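Local atomic coordinates of Alr3790 protein (Anabaena sp., PDB entry 3HIX), a protein that is of unknown function but carries a rhodanese-like domain, a fold that in active relatives transfers sulfur through a cysteine persulfide. Residues A[53-58]-A[75-80]. Residues are numbered along the deposited sequence; the frame is centred on the assembly and turned at random.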
loop_
_atom_site.group_PDB
_atom_site.type_symbol
_atom_site.label_atom_id
_atom_site.label_comp_id
_atom_site.label_asym_id
_atom_site.label_seq_id
_atom_site.Cartn_x
_atom_site.Cartn_y
_atom_site.Cartn_z
ATOM N N ARG A 53 -7.950 -12.404 3.838
ATOM C CA ARG A 53 -8.303 -11.318 2.926
ATOM C C ARG A 53 -7.326 -11.095 1.772
ATOM O O ARG A 53 -6.114 -11.089 1.964
ATOM C CB ARG A 53 -8.453 -10.008 3.714
ATOM C CG ARG A 53 -8.512 -8.754 2.840
ATOM C CD ARG A 53 -8.922 -7.523 3.631
ATOM N NE ARG A 53 -10.249 -7.680 4.220
ATOM C CZ ARG A 53 -10.947 -6.694 4.775
ATOM N NH1 ARG A 53 -10.451 -5.464 4.823
ATOM N NH2 ARG A 53 -12.146 -6.938 5.284
ATOM N N ASP A 54 -7.874 -10.912 0.571
ATOM C CA ASP A 54 -7.069 -10.640 -0.616
ATOM C C ASP A 54 -6.487 -9.251 -0.444
ATOM O O ASP A 54 -7.228 -8.274 -0.352
ATOM C CB ASP A 54 -7.924 -10.644 -1.881
ATOM C CG ASP A 54 -8.005 -12.001 -2.522
ATOM O OD1 ASP A 54 -8.625 -12.901 -1.926
ATOM O OD2 ASP A 54 -7.441 -12.163 -3.622
ATOM N N ILE A 55 -5.163 -9.164 -0.419
ATOM C CA ILE A 55 -4.491 -7.886 -0.236
ATOM C C ILE A 55 -3.589 -7.555 -1.411
ATOM O O ILE A 55 -2.863 -8.407 -1.920
ATOM C CB ILE A 55 -3.653 -7.898 1.060
ATOM C CG1 ILE A 55 -4.576 -8.154 2.254
ATOM C CG2 ILE A 55 -2.927 -6.575 1.236
ATOM C CD1 ILE A 55 -3.852 -8.413 3.551
ATOM N N TYR A 56 -3.652 -6.307 -1.848
ATOM C CA TYR A 56 -2.841 -5.855 -2.955
ATOM C C TYR A 56 -2.009 -4.695 -2.439
ATOM O O TYR A 56 -2.534 -3.735 -1.873
ATOM C CB TYR A 56 -3.750 -5.477 -4.120
ATOM C CG TYR A 56 -4.400 -6.711 -4.706
ATOM C CD1 TYR A 56 -3.910 -7.294 -5.875
ATOM C CD2 TYR A 56 -5.431 -7.364 -4.027
ATOM C CE1 TYR A 56 -4.427 -8.505 -6.349
ATOM C CE2 TYR A 56 -5.950 -8.573 -4.487
ATOM C CZ TYR A 56 -5.442 -9.139 -5.645
ATOM O OH TYR A 56 -5.927 -10.353 -6.082
ATOM N N VAL A 57 -0.700 -4.815 -2.601
ATOM C CA VAL A 57 0.202 -3.797 -2.104
ATOM C C VAL A 57 1.043 -3.128 -3.169
ATOM O O VAL A 57 1.371 -3.724 -4.199
ATOM C CB VAL A 57 1.174 -4.391 -1.059
ATOM C CG1 VAL A 57 0.412 -5.191 -0.024
ATOM C CG2 VAL A 57 2.185 -5.267 -1.747
ATOM N N TYR A 58 1.382 -1.873 -2.903
ATOM C CA TYR A 58 2.240 -1.111 -3.785
ATOM C C TYR A 58 3.058 -0.182 -2.911
ATOM O O TYR A 58 2.588 0.310 -1.883
ATOM C CB TYR A 58 1.426 -0.324 -4.842
ATOM C CG TYR A 58 0.647 0.878 -4.344
ATOM C CD1 TYR A 58 1.176 2.166 -4.439
ATOM C CD2 TYR A 58 -0.643 0.735 -3.836
ATOM C CE1 TYR A 58 0.434 3.284 -4.045
ATOM C CE2 TYR A 58 -1.391 1.843 -3.437
ATOM C CZ TYR A 58 -0.848 3.112 -3.544
ATOM O OH TYR A 58 -1.580 4.198 -3.135
ATOM N N ALA A 75 4.085 -13.062 7.762
ATOM C CA ALA A 75 3.263 -12.800 8.940
ATOM C C ALA A 75 2.015 -13.676 8.970
ATOM O O ALA A 75 1.242 -13.637 9.927
ATOM C CB ALA A 75 2.865 -11.332 8.988
ATOM N N GLY A 76 1.811 -14.458 7.916
ATOM C CA GLY A 76 0.650 -15.324 7.886
ATOM C C GLY A 76 -0.473 -14.923 6.949
ATOM O O GLY A 76 -1.502 -15.585 6.925
ATOM N N PHE A 77 -0.306 -13.849 6.182
ATOM C CA PHE A 77 -1.365 -13.460 5.249
ATOM C C PHE A 77 -1.318 -14.398 4.045
ATOM O O PHE A 77 -0.301 -14.505 3.356
ATOM C CB PHE A 77 -1.206 -11.996 4.843
ATOM C CG PHE A 77 -1.692 -11.035 5.893
ATOM C CD1 PHE A 77 -3.029 -10.629 5.925
ATOM C CD2 PHE A 77 -0.837 -10.596 6.898
ATOM C CE1 PHE A 77 -3.505 -9.800 6.957
ATOM C CE2 PHE A 77 -1.299 -9.774 7.929
ATOM C CZ PHE A 77 -2.638 -9.376 7.959
ATOM N N GLU A 78 -2.429 -15.092 3.822
ATOM C CA GLU A 78 -2.548 -16.083 2.756
ATOM C C GLU A 78 -2.580 -15.571 1.316
ATOM O O GLU A 78 -2.136 -16.272 0.410
ATOM C CB GLU A 78 -3.782 -16.968 3.024
ATOM C CG GLU A 78 -4.125 -17.959 1.916
ATOM C CD GLU A 78 -5.388 -18.773 2.202
ATOM O OE1 GLU A 78 -6.246 -18.310 2.984
ATOM O OE2 GLU A 78 -5.529 -19.874 1.629
ATOM N N HIS A 79 -3.093 -14.363 1.097
ATOM C CA HIS A 79 -3.173 -13.820 -0.261
ATOM C C HIS A 79 -2.683 -12.381 -0.387
ATOM O O HIS A 79 -3.445 -11.427 -0.202
ATOM C CB HIS A 79 -4.611 -13.929 -0.758
ATOM C CG HIS A 79 -5.120 -15.335 -0.790
ATOM N ND1 HIS A 79 -6.350 -15.697 -0.284
ATOM C CD2 HIS A 79 -4.546 -16.478 -1.234
ATOM C CE1 HIS A 79 -6.509 -17.001 -0.411
ATOM N NE2 HIS A 79 -5.429 -17.499 -0.985
ATOM N N VAL A 80 -1.402 -12.238 -0.711
ATOM C CA VAL A 80 -0.784 -10.933 -0.860
ATOM C C VAL A 80 -0.143 -10.868 -2.225
ATOM O O VAL A 80 0.680 -11.712 -2.571
ATOM C CB VAL A 80 0.309 -10.708 0.207
ATOM C CG1 VAL A 80 0.813 -9.260 0.153
ATOM C CG2 VAL A 80 -0.243 -11.037 1.594
HETATM O O HOH W 1 -3.986 -12.519 2.781
#
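Ile-55 takes hold of the incoming chain through its backbone N, which donates to His-79 O at 2.8 Å with an N-H...O angle of 163°. From CB outward, the side chain of Ile-55 leaves on the sheet face shared with Val-80, its CB 3.8 Å from the same His-79 O. CG1 stands anti to the carbonyl carbon (chi1 -60°), and CD1 extends beyond it. This terminal methyl arrives obliquely at the Phe-77 ring: Ile-55 CD1 lies 3.4 Å from Phe-77 CD1, with Phe-77 CE1 slightly farther. Leu-17 and Leu-49 touch Ile-55 as well, while Ala-45 of helix 41-48 packs on Phe-77. Ile-55 also pairs with Val-80 in a parallel bridge, where Val-80 CA makes a CA-H...O contact with Ile-55 O at 3.4 Å. Val-57 CG1 meets Val-80 CG1 at 4.1 Å; both valines also rest on Val-69 and Leu-72 of helix 62-74. At the start of the pairing a water bridges the two backbones, donating a hydrogen bond to Arg-53 O and accepting one from His-79 N, each at 2.7 Å. Gly-76, with positive phi, ends the helix in a Schellman motif and lets the chain turn back toward the sheet. Strand 55-58, helix 62-74 and strand 80-82 thus form a beta-alpha-beta crossover, adding an edge strand to the central parallel sheet of the rhodanese-like alpha/beta fold.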